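Local coordinates for protein glycoside Hydrolase (Bacteroides uniformis, PDB 5T99) that probably hydrolyses galactosidic bonds of agarose-derived oligosaccharides as a family 2 glycoside hydrolase, binding d-galacto-isofagomine in its barrel pocket, at residues A[267-272]-A[283-288]; A[419-424]-A[450-455]; A[498-503]-A[522-527]. All coordinates share one frame; numbering follows the deposited sequence. Where two conformers were deposited one is given.

Contact 1: residues A[267-272]-A[283-288]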
# COMPACT_ATOMS: atom_id res chain seq x y z
N MET A 267 3.93 -4.54 18.89
CA MET A 267 5.06 -5.12 18.19
C MET A 267 6.20 -5.35 19.16
O MET A 267 6.46 -4.51 20.03
CB MET A 267 5.55 -4.16 17.11
CG MET A 267 4.58 -3.97 15.95
SD MET A 267 4.26 -5.52 15.09
CE MET A 267 5.82 -5.78 14.26
N TYR A 268 6.87 -6.48 19.01
CA TYR A 268 8.09 -6.80 19.73
C TYR A 268 9.23 -6.63 18.74
O TYR A 268 9.00 -6.60 17.54
CB TYR A 268 8.07 -8.24 20.26
CG TYR A 268 7.21 -8.46 21.48
CD1 TYR A 268 7.73 -8.32 22.76
CD2 TYR A 268 5.87 -8.79 21.35
CE1 TYR A 268 6.95 -8.52 23.89
CE2 TYR A 268 5.06 -8.99 22.48
CZ TYR A 268 5.60 -8.87 23.75
OH TYR A 268 4.82 -9.08 24.85
N LYS A 269 10.44 -6.53 19.27
CA LYS A 269 11.67 -6.51 18.48
C LYS A 269 12.60 -7.65 18.94
O LYS A 269 12.89 -7.78 20.13
CB LYS A 269 12.35 -5.16 18.64
CG LYS A 269 13.64 -4.98 17.83
CD LYS A 269 14.23 -3.58 18.00
CE LYS A 269 13.45 -2.53 17.20
NZ LYS A 269 13.99 -1.15 17.42
N LEU A 270 13.06 -8.45 17.98
CA LEU A 270 14.01 -9.54 18.24
C LEU A 270 15.41 -9.09 17.84
O LEU A 270 15.64 -8.80 16.67
CB LEU A 270 13.64 -10.78 17.42
CG LEU A 270 14.67 -11.92 17.37
CD1 LEU A 270 14.88 -12.50 18.77
CD2 LEU A 270 14.24 -13.00 16.39
N LYS A 271 16.34 -9.08 18.79
CA LYS A 271 17.76 -8.87 18.51
C LYS A 271 18.45 -10.22 18.59
O LYS A 271 18.43 -10.86 19.64
CB LYS A 271 18.33 -7.90 19.54
CG LYS A 271 19.83 -7.58 19.47
CD LYS A 271 20.29 -7.02 20.83
CE LYS A 271 21.20 -5.82 20.72
NZ LYS A 271 21.27 -5.06 22.00
N THR A 272 19.04 -10.65 17.49
CA THR A 272 19.75 -11.93 17.43
C THR A 272 21.25 -11.66 17.27
O THR A 272 21.67 -11.01 16.30
CB THR A 272 19.23 -12.82 16.27
OG1 THR A 272 17.85 -13.13 16.49
CG2 THR A 272 20.01 -14.12 16.15
N THR A 283 24.96 -9.08 14.51
CA THR A 283 23.74 -8.65 15.19
C THR A 283 22.70 -8.46 14.12
O THR A 283 22.97 -7.81 13.12
CB THR A 283 23.94 -7.33 15.95
OG1 THR A 283 24.96 -7.48 16.95
CG2 THR A 283 22.65 -6.89 16.64
N TYR A 284 21.51 -9.01 14.34
CA TYR A 284 20.45 -9.06 13.33
C TYR A 284 19.10 -8.87 13.99
O TYR A 284 18.73 -9.63 14.89
CB TYR A 284 20.50 -10.41 12.63
CG TYR A 284 19.62 -10.58 11.41
CD1 TYR A 284 20.13 -10.36 10.12
CD2 TYR A 284 18.30 -11.00 11.53
CE1 TYR A 284 19.34 -10.55 8.99
CE2 TYR A 284 17.51 -11.19 10.40
CZ TYR A 284 18.04 -10.97 9.14
OH TYR A 284 17.25 -11.15 8.02
N PHE A 285 18.37 -7.85 13.54
CA PHE A 285 17.09 -7.48 14.12
C PHE A 285 15.92 -7.99 13.26
O PHE A 285 16.01 -8.01 12.03
CB PHE A 285 17.02 -5.97 14.28
CG PHE A 285 17.93 -5.43 15.35
CD1 PHE A 285 17.50 -5.38 16.70
CD2 PHE A 285 19.19 -4.95 15.04
CE1 PHE A 285 18.32 -4.87 17.69
CE2 PHE A 285 20.02 -4.44 16.03
CZ PHE A 285 19.59 -4.41 17.36
N THR A 286 14.84 -8.40 13.93
CA THR A 286 13.59 -8.81 13.29
C THR A 286 12.41 -8.25 14.09
O THR A 286 12.31 -8.47 15.30
CB THR A 286 13.45 -10.35 13.21
OG1 THR A 286 14.59 -10.94 12.57
CG2 THR A 286 12.18 -10.74 12.42
N ASP A 287 11.50 -7.54 13.43
CA ASP A 287 10.28 -7.09 14.08
C ASP A 287 9.26 -8.19 13.95
O ASP A 287 9.21 -8.87 12.92
CB ASP A 287 9.78 -5.80 13.45
CG ASP A 287 10.63 -4.59 13.82
OD1 ASP A 287 11.06 -4.48 15.00
OD2 ASP A 287 10.86 -3.74 12.95
N PHE A 288 8.47 -8.40 15.01
CA PHE A 288 7.43 -9.43 15.00
C PHE A 288 6.32 -9.13 15.98
O PHE A 288 6.49 -8.31 16.88
CB PHE A 288 8.03 -10.82 15.26
CG PHE A 288 8.37 -11.08 16.71
CD1 PHE A 288 7.45 -11.66 17.57
CD2 PHE A 288 9.63 -10.76 17.21
CE1 PHE A 288 7.76 -11.89 18.90
CE2 PHE A 288 9.95 -11.00 18.54
CZ PHE A 288 9.01 -11.57 19.39
O HOH W 1 9.04 -3.53 16.74
O HOH W 2 16.57 -11.42 14.51
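F288 turns its ring back across the neighbouring strand toward Y268 because its CG sits between the backbone N and the carbonyl carbon (chi1 77°), whereas Y268 swings its own CG anti to the carbonyl carbon and carries its ring away. The setting is an antiparallel beta hairpin, strands 268-276 and 279-288, at one edge of a four-stranded sheet in what is probably the immunoglobulin-like domain preceding the barrel. CB of Y268 lies over one face of the F288 ring, 3.6 Å from its CZ, a CH-pi contact; the two rings lie near parallel at 15° but displaced within their planes, with little face shared. L270 CB meets the edge of the F288 ring, and further along this face T272 and Y284 follow, with H221 of strand 215-224 bonded to T272 OG1. The other face is more open: the F285 ring lies beside the K271 chain, CE1 to CB 3.6 Å, while K269 runs alongside D287. Three hydrogen-bonded pairs, each with two backbone bonds, hold the strands in register, L270 N to T286 O being 2.8 Å. A water bridges T272 OG1, T286 OG1 and Y284 O, lying 2.8 Å from that last oxygen.

Contact 2: residues A[419-424]-A[450-455]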
# COMPACT_ATOMS: atom_id res chain seq x y z
N LEU A 419 -5.00 -16.33 -16.51
CA LEU A 419 -5.67 -16.95 -17.68
C LEU A 419 -5.80 -18.48 -17.59
O LEU A 419 -6.71 -19.07 -18.20
CB LEU A 419 -4.98 -16.53 -18.98
CG LEU A 419 -5.45 -15.20 -19.58
CD1 LEU A 419 -5.64 -14.10 -18.54
CD2 LEU A 419 -4.50 -14.74 -20.68
N GLU A 420 -4.94 -19.10 -16.78
CA GLU A 420 -4.98 -20.54 -16.51
C GLU A 420 -6.30 -21.01 -15.88
O GLU A 420 -6.61 -22.20 -15.92
CB GLU A 420 -3.78 -20.97 -15.63
CG GLU A 420 -2.42 -20.97 -16.34
CD GLU A 420 -1.75 -19.59 -16.48
OE1 GLU A 420 -2.36 -18.54 -16.13
OE2 GLU A 420 -0.60 -19.54 -16.97
N GLN A 421 -7.10 -20.09 -15.33
CA GLN A 421 -8.48 -20.40 -14.93
C GLN A 421 -9.30 -21.12 -16.02
O GLN A 421 -10.11 -22.00 -15.71
CB GLN A 421 -9.23 -19.13 -14.55
CG GLN A 421 -8.81 -18.46 -13.25
CD GLN A 421 -9.45 -17.11 -13.13
OE1 GLN A 421 -10.47 -16.95 -12.46
NE2 GLN A 421 -8.89 -16.13 -13.83
N SER A 422 -9.10 -20.73 -17.28
CA SER A 422 -9.80 -21.37 -18.40
C SER A 422 -9.07 -22.54 -19.12
O SER A 422 -9.66 -23.14 -19.99
CB SER A 422 -10.29 -20.31 -19.42
OG SER A 422 -9.20 -19.69 -20.09
N ASP A 423 -7.80 -22.84 -18.77
CA ASP A 423 -7.14 -24.10 -19.21
C ASP A 423 -7.75 -25.24 -18.41
O ASP A 423 -7.32 -25.54 -17.28
CB ASP A 423 -5.60 -24.07 -19.04
CG ASP A 423 -4.87 -25.35 -19.60
OD1 ASP A 423 -5.51 -26.37 -19.97
OD2 ASP A 423 -3.62 -25.32 -19.68
N LYS A 424 -8.75 -25.88 -19.00
CA LYS A 424 -9.53 -26.91 -18.32
C LYS A 424 -8.72 -28.12 -17.83
O LYS A 424 -8.87 -28.54 -16.68
CB LYS A 424 -10.69 -27.35 -19.22
CG LYS A 424 -11.71 -28.24 -18.53
CD LYS A 424 -12.93 -28.47 -19.42
CE LYS A 424 -13.70 -29.71 -18.99
NZ LYS A 424 -15.10 -29.73 -19.51
N GLY A 450 -7.13 -14.93 -6.47
CA GLY A 450 -8.28 -14.09 -6.85
C GLY A 450 -8.86 -14.54 -8.18
O GLY A 450 -8.21 -14.37 -9.22
N PHE A 451 -10.06 -15.12 -8.16
CA PHE A 451 -10.67 -15.71 -9.35
C PHE A 451 -11.77 -14.84 -9.95
O PHE A 451 -12.79 -14.59 -9.31
CB PHE A 451 -11.26 -17.08 -9.03
CG PHE A 451 -10.26 -18.07 -8.50
CD1 PHE A 451 -9.17 -18.46 -9.27
CD2 PHE A 451 -10.41 -18.62 -7.22
CE1 PHE A 451 -8.25 -19.38 -8.78
CE2 PHE A 451 -9.49 -19.54 -6.73
CZ PHE A 451 -8.41 -19.92 -7.51
N ASN A 452 -11.57 -14.40 -11.20
CA ASN A 452 -12.59 -13.62 -11.93
C ASN A 452 -13.45 -14.43 -12.88
O ASN A 452 -14.54 -13.97 -13.25
CB ASN A 452 -11.99 -12.43 -12.68
CG ASN A 452 -10.97 -12.83 -13.73
OD1 ASN A 452 -10.32 -13.88 -13.64
ND2 ASN A 452 -10.79 -11.96 -14.73
N TYR A 453 -13.01 -15.62 -13.30
CA TYR A 453 -13.86 -16.44 -14.15
C TYR A 453 -14.78 -17.23 -13.21
O TYR A 453 -14.40 -17.57 -12.08
CB TYR A 453 -13.05 -17.37 -15.06
CG TYR A 453 -12.13 -16.72 -16.09
CD1 TYR A 453 -11.87 -15.34 -16.11
CD2 TYR A 453 -11.47 -17.50 -17.03
CE1 TYR A 453 -11.01 -14.78 -17.04
CE2 TYR A 453 -10.60 -16.95 -17.96
CZ TYR A 453 -10.37 -15.59 -17.95
OH TYR A 453 -9.51 -15.02 -18.87
N TYR A 454 -16.00 -17.48 -13.67
CA TYR A 454 -16.94 -18.34 -12.95
C TYR A 454 -17.88 -19.04 -13.95
O TYR A 454 -18.47 -18.37 -14.79
CB TYR A 454 -17.76 -17.54 -11.93
CG TYR A 454 -18.69 -18.43 -11.15
CD1 TYR A 454 -18.28 -19.02 -9.96
CD2 TYR A 454 -19.97 -18.73 -11.63
CE1 TYR A 454 -19.12 -19.88 -9.26
CE2 TYR A 454 -20.81 -19.57 -10.94
CZ TYR A 454 -20.39 -20.15 -9.76
OH TYR A 454 -21.25 -20.98 -9.07
N PRO A 455 -18.06 -20.36 -13.86
CA PRO A 455 -17.54 -21.24 -12.79
C PRO A 455 -16.15 -21.87 -13.03
O PRO A 455 -15.70 -22.66 -12.21
CB PRO A 455 -18.62 -22.34 -12.71
CG PRO A 455 -19.09 -22.46 -14.13
CD PRO A 455 -19.08 -21.06 -14.68
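Q421 reaches from a short 3-10 turn across to the end of strand 447-451, and its side chain carries most of the contact. At its base, CB packs on the Y453 ring, 3.7 Å from CD2. The next carbon, CG, lies 4.0 Å from CD1 of F451, and from there the chain runs out extended (chi2 170°), which delivers the amide between the backbone of 451-453 and the Y453 ring. At the tip the two ends of the amide do different work. OE1 accepts the backbone N-H of Y453 at 3.0 Å in a nearly straight bond, although the donor stands 38° out of the carbonyl plane; the same oxygen comes near the edge of the F451 ring. NE2 donates to OD1 of N452 at 2.7 Å, almost in line with that C=O and within the amide plane of Q421; the two amide planes are themselves only modestly tilted against each other. NE2 also gives a bond to the carbonyl of I418, and with both bonds in place the amide is probably held against flipping. Its flat group stacks on Y453, the planes 24° apart, with NE2 3.8 Å above the ring and offset toward its rim. S422 CB meets that ring at its edge, 3.7 Å from CE2, while S422 OG turns back to donate to the carbonyl of L419, which also receives the S422 backbone N-H. Nearby, N460 ND2 bonds the backbone carbonyl of Q421 and K474 NZ that of N452. Such loops following parallel strands are typical of the TIM barrel, here after strands 409-416 and 447-451, and the side chain of N452 lies about 6 Å from the bound d-galacto-isofagomine.

Contact 3: residues A[498-503]-A[522-527]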
# COMPACT_ATOMS: atom_id res chain seq x y z
N CYS A 498 -16.98 0.15 -8.91
CA CYS A 498 -17.76 1.35 -9.14
C CYS A 498 -16.78 2.50 -9.34
O CYS A 498 -15.71 2.55 -8.73
CB CYS A 498 -18.65 1.62 -7.91
SG CYS A 498 -19.87 2.95 -8.07
N THR A 499 -17.13 3.41 -10.24
CA THR A 499 -16.28 4.54 -10.58
C THR A 499 -16.97 5.85 -10.25
O THR A 499 -18.20 5.96 -10.31
CB THR A 499 -15.93 4.51 -12.08
OG1 THR A 499 -17.13 4.42 -12.86
CG2 THR A 499 -15.06 3.31 -12.38
N SER A 500 -16.16 6.85 -9.91
CA SER A 500 -16.64 8.21 -9.68
C SER A 500 -15.49 9.21 -9.74
O SER A 500 -14.33 8.85 -9.58
CB SER A 500 -17.35 8.32 -8.33
OG SER A 500 -16.51 7.94 -7.25
N SER A 501 -15.83 10.47 -10.03
CA SER A 501 -14.90 11.59 -9.89
C SER A 501 -15.35 12.38 -8.67
O SER A 501 -16.56 12.56 -8.46
CB SER A 501 -14.92 12.48 -11.14
OG SER A 501 -14.64 11.73 -12.32
N ARG A 502 -14.39 12.84 -7.86
CA ARG A 502 -14.68 13.60 -6.62
C ARG A 502 -15.48 14.85 -6.92
O ARG A 502 -15.07 15.66 -7.74
CB ARG A 502 -13.37 14.02 -5.93
CG ARG A 502 -13.58 14.69 -4.57
CD ARG A 502 -12.27 14.87 -3.80
NE ARG A 502 -11.28 15.58 -4.59
CZ ARG A 502 -11.27 16.90 -4.84
NH1 ARG A 502 -12.22 17.69 -4.34
NH2 ARG A 502 -10.31 17.42 -5.59
N GLY A 503 -16.62 15.01 -6.25
CA GLY A 503 -17.43 16.22 -6.35
C GLY A 503 -18.04 16.53 -7.71
O GLY A 503 -18.32 17.69 -8.00
N SER A 522 -20.59 11.09 -9.21
CA SER A 522 -20.34 10.74 -7.80
C SER A 522 -21.60 10.30 -7.04
O SER A 522 -21.58 10.17 -5.80
CB SER A 522 -19.65 11.92 -7.08
OG SER A 522 -19.04 11.53 -5.86
N TYR A 523 -22.70 10.05 -7.76
CA TYR A 523 -23.82 9.27 -7.22
C TYR A 523 -23.49 7.75 -7.09
O TYR A 523 -24.27 7.01 -6.51
CB TYR A 523 -25.11 9.50 -8.04
CG TYR A 523 -25.82 10.81 -7.76
CD1 TYR A 523 -26.61 10.96 -6.62
CD2 TYR A 523 -25.71 11.91 -8.63
CE1 TYR A 523 -27.27 12.15 -6.35
CE2 TYR A 523 -26.36 13.11 -8.36
CZ TYR A 523 -27.14 13.22 -7.22
OH TYR A 523 -27.79 14.40 -6.93
N ASP A 524 -22.35 7.31 -7.64
CA ASP A 524 -21.84 5.94 -7.48
C ASP A 524 -22.82 4.89 -8.01
O ASP A 524 -23.36 4.08 -7.25
CB ASP A 524 -21.40 5.65 -6.03
CG ASP A 524 -20.17 6.44 -5.62
OD1 ASP A 524 -19.22 6.55 -6.43
OD2 ASP A 524 -20.13 6.96 -4.49
N LEU A 525 -23.05 4.99 -9.32
CA LEU A 525 -23.86 4.07 -10.11
C LEU A 525 -23.08 3.36 -11.25
O LEU A 525 -23.42 2.24 -11.63
CB LEU A 525 -25.04 4.83 -10.74
CG LEU A 525 -26.25 5.33 -9.94
CD1 LEU A 525 -26.44 4.58 -8.63
CD2 LEU A 525 -26.19 6.83 -9.70
N ILE A 526 -22.05 4.01 -11.79
CA ILE A 526 -21.45 3.62 -13.07
C ILE A 526 -20.17 2.82 -12.84
O ILE A 526 -19.47 3.03 -11.85
CB ILE A 526 -21.13 4.89 -13.91
CG1 ILE A 526 -22.38 5.77 -14.12
CG2 ILE A 526 -20.47 4.53 -15.24
CD1 ILE A 526 -23.57 5.06 -14.74
N GLY A 527 -19.89 1.90 -13.77
CA GLY A 527 -18.59 1.22 -13.85
C GLY A 527 -18.48 0.37 -15.11
O GLY A 527 -19.40 0.35 -15.91
O HOH W 3 -18.38 8.88 -5.14
O HOH W 4 -17.34 12.81 -4.40
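T499 fixes the backbone of I526 with two hydrogen bonds, pinning together two pieces of one long loop that leaves the TIM-barrel strand 490-495 and runs to helix 534-543. Segment 498-503 follows S497 of the d-galacto-isofagomine pocket, and T499 also touches F587, another residue of that site. The direct bonds share a single acceptor. The T499 N-H points at I526 O over 2.9 Å, nearly straight and in the carbonyl plane, whereas T499 OG1, set between its backbone N and carbonyl carbon (chi1 53°), reaches the same oxygen from well above that plane, also at 2.9 Å. A valine here would probably keep the backbone bond but leave I526 O without its second donor, and so hold the loop at I526 less firmly. Van der Waals contact follows: C498 SG rests against the backbone of D524, 3.5 Å from its C, and the S522 CB comes within 3.4 Å of S501 O. Charge and water make up the third group. The D524 carboxylate approaches S500 and is paired with R599 through OD1, an arginine that also bonds S500 OG; the buried acid is thus likely to stay ionised. S522 OG, which bonds D598, takes part in two water bridges. One water joins it to G503 N; the other links S500 OG and S522 OG to the carboxylate, donating to OD2 of D524 at 2.7 Å.

The three contacts follow one another along the chain without interleaving, in the order 1, 2, 3. Contact 1 belongs to an antiparallel sheet, its centre about 41 Å from that of contact 2 and about 45 Å from that of contact 3, on the opposite side of the chain's centre from the latter. Contacts 2 and 3 are nearer neighbours, about 28 Å between centres, and both involve loops that follow strands of the same barrel sheet, 450-455 starting on the end of strand 447-451. Both come near the bound d-galacto-isofagomine, with side chains of N452 and T499 about 6 and 7 Å from it, while contact 1 lies in a beta domain, its nearest atoms about 26 Å from contact 2.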